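Local coordinates for uncharacterized protein (PDB 5IBZ), which probably acts as a cyclase-family enzyme with arylformamidase-like activity, and binds acetylphosphate in this crystal, at residues P72-I78 against A100-M106; G147-K152 against P306-A312. All blocks are in the same frame, centred on the assembly; numbering follows the deposited sequence.

Interaction 1 (P72-I78 against A100-M106); sequences PHHTMEI and ADDYIYM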
ATOM      1  N   PRO B  72      -9.285   4.259   2.266  1.00 10.26           N
ATOM      2  CA  PRO B  72      -8.235   3.757   3.155  1.00  8.27           C
ATOM      3  C   PRO B  72      -8.387   2.247   3.360  1.00  8.41           C
ATOM      4  O   PRO B  72      -9.495   1.736   3.372  1.00 11.02           O
ATOM      5  CB  PRO B  72      -8.469   4.526   4.452  1.00  9.51           C
ATOM      6  CG  PRO B  72      -9.185   5.784   4.018  1.00 11.48           C
ATOM      7  CD  PRO B  72     -10.010   5.405   2.846  1.00 12.00           C
ATOM      8  N   HIS B  73      -7.267   1.555   3.525  1.00  8.73           N
ATOM      9  CA  HIS B  73      -7.303   0.114   3.632  1.00  8.79           C
ATOM     10  C   HIS B  73      -6.364  -0.376   4.718  1.00  9.10           C
ATOM     11  O   HIS B  73      -5.140  -0.251   4.606  1.00 10.61           O
ATOM     12  CB  HIS B  73      -6.935  -0.539   2.329  1.00 11.27           C
ATOM     13  CG  HIS B  73      -7.273  -1.990   2.304  1.00 12.23           C
ATOM     14  ND1 HIS B  73      -6.326  -2.978   2.115  1.00 13.49           N
ATOM     15  CD2 HIS B  73      -8.459  -2.623   2.455  1.00 20.10           C
ATOM     16  CE1 HIS B  73      -6.921  -4.156   2.167  1.00 12.88           C
ATOM     17  NE2 HIS B  73      -8.215  -3.971   2.366  1.00 21.07           N
ATOM     18  N   HIS B  74      -6.964  -0.960   5.755  1.00 10.67           N
ATOM     19  CA  HIS B  74      -6.271  -1.455   6.954  1.00 11.33           C
ATOM     20  C   HIS B  74      -6.055  -2.958   6.819  1.00 10.97           C
ATOM     21  O   HIS B  74      -6.972  -3.692   6.449  1.00 13.68           O
ATOM     22  CB  HIS B  74      -7.121  -1.116   8.190  1.00 13.02           C
ATOM     23  CG  HIS B  74      -6.633  -1.687   9.490  1.00 11.26           C
ATOM     24  ND1 HIS B  74      -7.460  -2.396  10.339  1.00 11.61           N
ATOM     25  CD2 HIS B  74      -5.450  -1.564  10.137  1.00 10.14           C
ATOM     26  CE1 HIS B  74      -6.789  -2.725  11.430  1.00 11.90           C
ATOM     27  NE2 HIS B  74      -5.565  -2.237  11.330  1.00  9.38           N
ATOM     28  N   THR B  75      -4.828  -3.416   7.050  1.00  8.70           N
ATOM     29  CA  THR B  75      -4.562  -4.858   7.090  1.00  9.08           C
ATOM     30  C   THR B  75      -3.686  -5.179   8.278  1.00 10.10           C
ATOM     31  O   THR B  75      -2.899  -4.347   8.734  1.00 11.49           O
ATOM     32  CB  THR B  75      -3.867  -5.401   5.797  1.00 13.24           C
ATOM     33  OG1 THR B  75      -2.648  -4.689   5.553  1.00 12.85           O
ATOM     34  CG2 THR B  75      -4.775  -5.285   4.568  1.00 14.54           C
HETATM   35  N   MSE B  76      -3.835  -6.399   8.778  1.00 11.01           N
HETATM   36  CA  MSE B  76      -2.998  -6.871   9.866  1.00 12.24           C
HETATM   37  C   MSE B  76      -1.778  -7.615   9.332  1.00 11.77           C
HETATM   38  O   MSE B  76      -1.827  -8.289   8.294  1.00 14.40           O
HETATM   39  CB  MSE B  76      -3.794  -7.799  10.803  1.00 12.58           C
HETATM   40  CG  MSE B  76      -5.127  -7.273  11.297  1.00 11.15           C
HETATM   41 SE   MSE B  76      -5.099  -5.883  12.654  0.52 17.41          SE
HETATM   42  CE  MSE B  76      -4.415  -6.913  14.108  1.00 19.80           C
ATOM     43  N   GLU B  77      -0.672  -7.511  10.064  1.00 10.14           N
ATOM     44  CA  GLU B  77       0.528  -8.280   9.803  1.00 10.68           C
ATOM     45  C   GLU B  77       0.564  -9.553  10.679  1.00 11.10           C
ATOM     46  O   GLU B  77       1.033 -10.601  10.256  1.00 11.61           O
ATOM     47  CB  GLU B  77       1.759  -7.398  10.059  1.00 11.20           C
ATOM     48  CG  GLU B  77       3.074  -8.100   9.897  1.00 11.95           C
ATOM     49  CD  GLU B  77       3.391  -8.450   8.466  1.00 14.34           C
ATOM     50  OE1 GLU B  77       2.725  -7.916   7.565  1.00 16.09           O
ATOM     51  OE2 GLU B  77       4.300  -9.273   8.247  1.00 15.85           O
ATOM     52  N   ILE B  78       0.058  -9.441  11.905  1.00 10.92           N
ATOM     53  CA  ILE B  78      -0.062 -10.579  12.811  1.00 11.32           C
ATOM     54  C   ILE B  78      -1.190 -10.237  13.787  1.00 10.97           C
ATOM     55  O   ILE B  78      -1.419  -9.068  14.082  1.00 10.52           O
ATOM     56  CB  ILE B  78       1.275 -10.900  13.525  1.00 16.00           C
ATOM     57  CG1 ILE B  78       1.115 -12.106  14.450  1.00 21.15           C
ATOM     58  CG2 ILE B  78       1.783  -9.728  14.279  1.00 17.10           C
ATOM     59  CD1 ILE B  78       2.118 -13.180  14.179  1.00 32.02           C
ATOM     60  N   ALA B 100       0.142  -8.168  18.203  1.00 11.04           N
ATOM     61  CA  ALA B 100      -0.579  -7.931  16.959  1.00 10.59           C
ATOM     62  C   ALA B 100      -0.030  -6.643  16.370  1.00 11.25           C
ATOM     63  O   ALA B 100       0.198  -5.674  17.104  1.00 12.19           O
ATOM     64  CB  ALA B 100      -2.080  -7.812  17.192  1.00 10.25           C
ATOM     65  N   ASP B 101       0.153  -6.625  15.048  1.00 10.75           N
ATOM     66  CA  ASP B 101       0.754  -5.500  14.301  1.00 10.38           C
ATOM     67  C   ASP B 101      -0.115  -5.239  13.080  1.00 10.11           C
ATOM     68  O   ASP B 101      -0.708  -6.187  12.543  1.00 10.67           O
ATOM     69  CB  ASP B 101       2.167  -5.835  13.793  1.00 15.00           C
ATOM     70  CG  ASP B 101       3.293  -5.419  14.725  1.00 24.64           C
ATOM     71  OD1 ASP B 101       3.044  -5.004  15.865  1.00 22.69           O
ATOM     72  OD2 ASP B 101       4.466  -5.535  14.286  1.00 21.71           O
ATOM     73  N   ASP B 102      -0.145  -4.003  12.592  1.00  9.72           N
ATOM     74  CA  ASP B 102      -0.952  -3.717  11.412  1.00 10.99           C
ATOM     75  C   ASP B 102      -0.392  -2.568  10.560  1.00 10.27           C
ATOM     76  O   ASP B 102       0.625  -1.929  10.907  1.00  9.14           O
ATOM     77  CB  ASP B 102      -2.423  -3.470  11.818  1.00  9.58           C
ATOM     78  CG  ASP B 102      -2.608  -2.431  12.931  1.00  9.15           C
ATOM     79  OD1 ASP B 102      -1.621  -1.860  13.450  1.00  9.70           O
ATOM     80  OD2 ASP B 102      -3.789  -2.166  13.276  1.00 10.40           O
ATOM     81  N   TYR B 103      -1.050  -2.376   9.410  1.00  9.07           N
ATOM     82  CA  TYR B 103      -0.620  -1.498   8.329  1.00 10.02           C
ATOM     83  C   TYR B 103      -1.809  -0.728   7.768  1.00  9.12           C
ATOM     84  O   TYR B 103      -2.961  -1.145   7.887  1.00  9.45           O
ATOM     85  CB  TYR B 103       0.016  -2.314   7.183  1.00  9.14           C
ATOM     86  CG  TYR B 103       1.463  -2.658   7.399  1.00  9.35           C
ATOM     87  CD1 TYR B 103       1.843  -3.667   8.288  1.00 10.34           C
ATOM     88  CD2 TYR B 103       2.466  -1.961   6.729  1.00 10.49           C
ATOM     89  CE1 TYR B 103       3.163  -3.961   8.508  1.00  9.89           C
ATOM     90  CE2 TYR B 103       3.791  -2.270   6.936  1.00 10.67           C
ATOM     91  CZ  TYR B 103       4.137  -3.252   7.834  1.00 10.61           C
ATOM     92  OH  TYR B 103       5.463  -3.545   8.024  1.00 13.54           O
ATOM     93  N   ILE B 104      -1.531   0.403   7.128  1.00  9.78           N
ATOM     94  CA  ILE B 104      -2.557   1.116   6.400  1.00 11.68           C
ATOM     95  C   ILE B 104      -1.996   1.604   5.065  1.00 12.45           C
ATOM     96  O   ILE B 104      -0.817   1.986   4.972  1.00 11.02           O
ATOM     97  CB  ILE B 104      -3.097   2.311   7.217  1.00 12.18           C
ATOM     98  CG1 ILE B 104      -4.342   2.912   6.563  1.00 20.39           C
ATOM     99  CG2 ILE B 104      -2.037   3.378   7.389  1.00 13.35           C
ATOM    100  CD1 ILE B 104      -5.624   2.464   7.205  1.00 28.88           C
ATOM    101  N   TYR B 105      -2.838   1.531   4.033  1.00 10.97           N
ATOM    102  CA  TYR B 105      -2.608   2.205   2.753  1.00  9.66           C
ATOM    103  C   TYR B 105      -3.728   3.202   2.604  1.00  9.62           C
ATOM    104  O   TYR B 105      -4.884   2.818   2.598  1.00 11.70           O
ATOM    105  CB  TYR B 105      -2.628   1.240   1.558  1.00  9.43           C
ATOM    106  CG  TYR B 105      -2.226   1.890   0.249  1.00 12.42           C
ATOM    107  CD1 TYR B 105      -0.945   2.363   0.057  1.00 13.79           C
ATOM    108  CD2 TYR B 105      -3.126   2.021  -0.790  1.00 16.95           C
ATOM    109  CE1 TYR B 105      -0.569   2.950  -1.156  1.00 16.74           C
ATOM    110  CE2 TYR B 105      -2.760   2.600  -1.992  1.00 13.41           C
ATOM    111  CZ  TYR B 105      -1.484   3.051  -2.170  1.00 15.62           C
ATOM    112  OH  TYR B 105      -1.087   3.632  -3.369  1.00 15.65           O
HETATM  113  N   MSE B 106      -3.430   4.482   2.462  1.00 12.35           N
HETATM  114  CA  MSE B 106      -4.532   5.401   2.224  1.00 12.58           C
HETATM  115  C   MSE B 106      -4.134   6.638   1.467  1.00 11.42           C
HETATM  116  O   MSE B 106      -2.972   7.073   1.537  1.00 12.39           O
HETATM  117  CB  MSE B 106      -5.156   5.834   3.558  1.00 12.28           C
HETATM  118  CG  MSE B 106      -4.228   6.631   4.421  1.00 13.42           C
HETATM  119 SE   MSE B 106      -5.000   7.058   6.161  0.51 13.85          SE
HETATM  120  CE  MSE B 106      -6.445   8.250   5.665  1.00 11.04           C
TER
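Within the chain, residues 73-76 and 101-106 form a two-stranded antiparallel beta-ribbon; Tyr103 to Met106 also pair with a strand of the second subunit, continuing the sheet. His73 N donates to Tyr105 O (2.9 Å) and Tyr105 N returns to His73 O (3.0 Å); Thr75 and Tyr103 pair likewise. A classic beta bulge then breaks the register: Glu77 and Ile78 both face Asp101, Glu77 N reaching Asp101 O at 2.8 Å and Ile78 N only weakly, at 3.4 Å.

Side chains alternate between two faces. On the first, His74 (chi1 t) and Asp102 (chi1 p) lean along the ribbon until His74 NE2 donates to Asp102 OD2 at 2.6 Å, a histidine-carboxylate hydrogen bond. Imidazole suits its place because its NH donates in the ring plane, where OD2 lies, so the bond is nearly straight (166°). The selenomethionine Met76, m at all three chi angles, curls so that SE rests 3.7 Å from Asp102 CB and CE 4.0 Å from Ala100 CB, a small residue that accepts a bulky neighbour. On the other face, His73 and Tyr105, both chi1 t, lead away: His73 ND1 bonds Tyr105 OH of the third subunit, and reciprocally, while the Tyr105 rings stack; Thr75 OG1 meets its equivalent on a fourth. Tyr103, chi1 m, lays its ring edge against Glu77 CB, 4.0 Å from CE1.

Asp101 salt-bridges Arg69 of the second subunit, its side chain about 5 Å from bound acetylphosphate. Backbone pairing and the His74-Asp102 bond thus hold the strands together, while His73, Thr75, Tyr105 and Asp101 turn polar ends to other subunits.

Interaction 2 (G147-K152 against P306-A312); sequences GIENVK and PLYIPGA
A side-chain carboxylate takes a backbone NH across this contact: Glu149 OE1 accepts Gly311 N at 2.9 Å, tying a short 3-10 turn to a type II beta turn, two loops more than 150 residues apart. Residues 148-150 form the 3-10 segment (phi near -65°, psi -14 to -20°), with Asn150 N and ND2 both donating to Gly147 O. Facing it, 306-312 runs extended, passes an inverse gamma turn centred on Tyr308 (-84/90), and closes the type II turn from Ile309 to Ala312, with Ala312 N 3.1 Å from Ile309 O. Gly311, at phi 80°, fills the third position, where type II turns characteristically favour glycine. Gly147 also suits its place, since a CB would clash with Glu149 OE1; its CA lies 4.5 Å from that of Gly311.

The one backbone hydrogen bond between the segments runs from Ile148 N to Ala312 O, 2.9 Å. Glu149 reaches the turn by folding back with chi1 p and chi2 m. Ile148 (t, p) fills the buried side: its CG1 is 3.8 Å from Pro306 CB and its CG2 4.0 Å from Ala312 CB. Pro306, compact and rigid, also sets its CG 3.4 Å from Val151 O. A water donates to Ile148 O (2.9 Å) and Leu307 O (2.8 Å), linking the segments there.

Such packing joins the loop before strand 158-163 to the one before strand 314-316, beside a neighbouring subunit whose Asn318 donates to Pro306 O. Lys152, extended beyond chi1 p, lies over Tyr308 (chi1 t) in a CH-pi contact, its CD 3.8 Å from the ring centroid and 3° off the normal.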
ATOM      1  N   GLY B 147       4.744  22.171   1.906  1.00  8.66           N
ATOM      2  CA  GLY B 147       4.389  20.887   2.452  1.00  9.00           C
ATOM      3  C   GLY B 147       3.739  21.065   3.815  1.00  8.32           C
ATOM      4  O   GLY B 147       3.940  22.081   4.493  1.00  9.70           O
ATOM      5  N   ILE B 148       2.932  20.084   4.207  1.00  7.54           N
ATOM      6  CA  ILE B 148       2.181  20.157   5.454  1.00  7.04           C
ATOM      7  C   ILE B 148       3.105  20.196   6.689  1.00  8.59           C
ATOM      8  O   ILE B 148       2.645  20.592   7.765  1.00  8.39           O
ATOM      9  CB  ILE B 148       1.177  18.982   5.552  1.00 10.61           C
ATOM     10  CG1 ILE B 148       0.068  19.258   6.562  1.00 10.80           C
ATOM     11  CG2 ILE B 148       1.861  17.667   5.908  1.00 10.52           C
ATOM     12  CD1 ILE B 148      -0.937  20.269   6.122  1.00 12.11           C
ATOM     13  N   GLU B 149       4.388  19.860   6.558  1.00  9.22           N
ATOM     14  CA  GLU B 149       5.280  19.908   7.728  1.00  9.53           C
ATOM     15  C   GLU B 149       5.449  21.352   8.211  1.00  9.01           C
ATOM     16  O   GLU B 149       5.820  21.591   9.368  1.00 10.15           O
ATOM     17  CB  GLU B 149       6.652  19.263   7.446  1.00  9.83           C
ATOM     18  CG  GLU B 149       7.645  20.019   6.565  1.00 11.21           C
ATOM     19  CD  GLU B 149       7.344  19.993   5.066  1.00 11.71           C
ATOM     20  OE1 GLU B 149       6.331  19.407   4.622  1.00 11.24           O
ATOM     21  OE2 GLU B 149       8.169  20.583   4.330  1.00 13.91           O
ATOM     22  N   ASN B 150       5.154  22.313   7.339  1.00  7.60           N
ATOM     23  CA  ASN B 150       5.275  23.718   7.702  1.00  8.12           C
ATOM     24  C   ASN B 150       4.242  24.124   8.747  1.00  9.40           C
ATOM     25  O   ASN B 150       4.368  25.201   9.347  1.00 12.16           O
ATOM     26  CB  ASN B 150       5.141  24.620   6.472  1.00  8.81           C
ATOM     27  CG  ASN B 150       6.368  24.587   5.587  1.00  9.99           C
ATOM     28  OD1 ASN B 150       7.388  25.202   5.896  1.00 12.79           O
ATOM     29  ND2 ASN B 150       6.284  23.867   4.477  1.00 11.57           N
ATOM     30  N   VAL B 151       3.223  23.294   8.974  1.00  8.62           N
ATOM     31  CA  VAL B 151       2.218  23.585   9.985  1.00  7.77           C
ATOM     32  C   VAL B 151       2.074  22.396  10.951  1.00  9.05           C
ATOM     33  O   VAL B 151       0.989  22.107  11.464  1.00 10.76           O
ATOM     34  CB  VAL B 151       0.853  23.951   9.346  1.00  9.64           C
ATOM     35  CG1 VAL B 151       0.904  25.408   8.870  1.00 11.90           C
ATOM     36  CG2 VAL B 151       0.487  23.012   8.188  1.00 10.72           C
ATOM     37  N   LYS B 152       3.199  21.744  11.228  1.00  7.53           N
ATOM     38  CA  LYS B 152       3.163  20.613  12.140  1.00 10.07           C
ATOM     39  C   LYS B 152       2.805  21.052  13.558  1.00  9.81           C
ATOM     40  O   LYS B 152       2.418  20.210  14.380  1.00 14.07           O
ATOM     41  CB  LYS B 152       4.488  19.848  12.153  1.00 11.58           C
ATOM     42  CG  LYS B 152       5.644  20.598  12.752  1.00 13.71           C
ATOM     43  CD  LYS B 152       6.893  19.682  12.874  1.00 16.04           C
ATOM     44  CE  LYS B 152       8.018  20.423  13.570  1.00 22.95           C
ATOM     45  NZ  LYS B 152       9.157  19.538  13.920  1.00 25.77           N
ATOM     46  N   PRO B 306      -2.050  18.376  12.095  1.00  7.90           N
ATOM     47  CA  PRO B 306      -1.823  17.353  11.084  1.00  7.65           C
ATOM     48  C   PRO B 306      -0.736  16.384  11.523  1.00 10.17           C
ATOM     49  O   PRO B 306      -0.008  16.662  12.478  1.00  9.82           O
ATOM     50  CB  PRO B 306      -1.340  18.164   9.887  1.00  9.60           C
ATOM     51  CG  PRO B 306      -0.521  19.236  10.526  1.00  8.29           C
ATOM     52  CD  PRO B 306      -1.236  19.582  11.835  1.00  8.82           C
ATOM     53  N   LEU B 307      -0.622  15.255  10.840  1.00  7.45           N
ATOM     54  CA  LEU B 307       0.557  14.401  11.016  1.00  6.78           C
ATOM     55  C   LEU B 307       1.788  15.118  10.452  1.00  8.87           C
ATOM     56  O   LEU B 307       1.685  15.935   9.528  1.00  9.78           O
ATOM     57  CB  LEU B 307       0.397  13.058  10.322  1.00  7.06           C
ATOM     58  CG  LEU B 307      -0.751  12.185  10.818  1.00  9.42           C
ATOM     59  CD1 LEU B 307      -0.833  10.936   9.988  1.00 10.29           C
ATOM     60  CD2 LEU B 307      -0.551  11.824  12.302  1.00  9.96           C
ATOM     61  N   TYR B 308       2.950  14.800  11.008  1.00  8.35           N
ATOM     62  CA  TYR B 308       4.210  15.368  10.548  1.00  7.22           C
ATOM     63  C   TYR B 308       4.733  14.562   9.339  1.00  7.54           C
ATOM     64  O   TYR B 308       5.460  13.565   9.506  1.00  8.74           O
ATOM     65  CB  TYR B 308       5.219  15.369  11.705  1.00  7.43           C
ATOM     66  CG  TYR B 308       6.581  15.971  11.444  1.00  7.96           C
ATOM     67  CD1 TYR B 308       6.890  16.601  10.245  1.00  8.52           C
ATOM     68  CD2 TYR B 308       7.590  15.836  12.382  1.00 10.46           C
ATOM     69  CE1 TYR B 308       8.150  17.114  10.003  1.00 12.90           C
ATOM     70  CE2 TYR B 308       8.862  16.343  12.144  1.00 12.20           C
ATOM     71  CZ  TYR B 308       9.134  16.975  10.951  1.00 15.91           C
ATOM     72  OH  TYR B 308      10.401  17.479  10.702  1.00 18.60           O
ATOM     73  N   ILE B 309       4.326  14.979   8.136  1.00  8.12           N
ATOM     74  CA  ILE B 309       4.679  14.253   6.913  1.00  9.38           C
ATOM     75  C   ILE B 309       5.358  15.188   5.932  1.00  8.74           C
ATOM     76  O   ILE B 309       4.705  15.926   5.198  1.00  9.19           O
ATOM     77  CB  ILE B 309       3.455  13.621   6.200  1.00 10.36           C
ATOM     78  CG1 ILE B 309       2.510  12.928   7.184  1.00 10.54           C
ATOM     79  CG2 ILE B 309       3.950  12.665   5.098  1.00 10.37           C
ATOM     80  CD1 ILE B 309       1.191  12.474   6.551  1.00 12.20           C
ATOM     81  N   PRO B 310       6.687  15.195   5.935  1.00  9.03           N
ATOM     82  CA  PRO B 310       7.383  16.166   5.094  1.00  9.40           C
ATOM     83  C   PRO B 310       7.096  15.945   3.620  1.00  9.11           C
ATOM     84  O   PRO B 310       7.111  14.818   3.122  1.00 10.15           O
ATOM     85  CB  PRO B 310       8.859  15.943   5.427  1.00 11.21           C
ATOM     86  CG  PRO B 310       8.927  14.685   6.188  1.00 17.53           C
ATOM     87  CD  PRO B 310       7.604  14.457   6.824  1.00 11.99           C
ATOM     88  N   GLY B 311       6.808  17.047   2.945  1.00  8.97           N
ATOM     89  CA  GLY B 311       6.545  17.005   1.516  1.00  8.98           C
ATOM     90  C   GLY B 311       5.153  16.551   1.138  1.00  9.02           C
ATOM     91  O   GLY B 311       4.849  16.437  -0.048  1.00  9.67           O
ATOM     92  N   ALA B 312       4.292  16.311   2.122  1.00  8.16           N
ATOM     93  CA  ALA B 312       2.918  15.920   1.825  1.00  7.61           C
ATOM     94  C   ALA B 312       2.041  17.142   1.581  1.00  7.42           C
ATOM     95  O   ALA B 312       2.319  18.239   2.089  1.00  8.06           O
ATOM     96  CB  ALA B 312       2.339  15.072   2.958  1.00  8.37           C
TER
HETATM   97  O   HOH W   1       2.871  18.425   9.632  1.00 12.73           O

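In the fold
Interaction 1 closes before interaction 2 opens along the chain, so the two lie in series. Their centres are 22 Å apart and their nearest atoms about 7 Å, without touching. The ribbon of interaction 1 stands 23 Å from the chain centre, an arm reaching out among the other subunits, whereas interaction 2, 14 Å from that centre, joins loops leading into strands 158-163 and 314-316 of the large mixed sheet. Both meet the second subunit, and the interface brings them together: Ala312 packs on Asp102 of the second subunit. Loop packing on the core and the projecting ribbon thus share one subunit interface within the four-chain assembly.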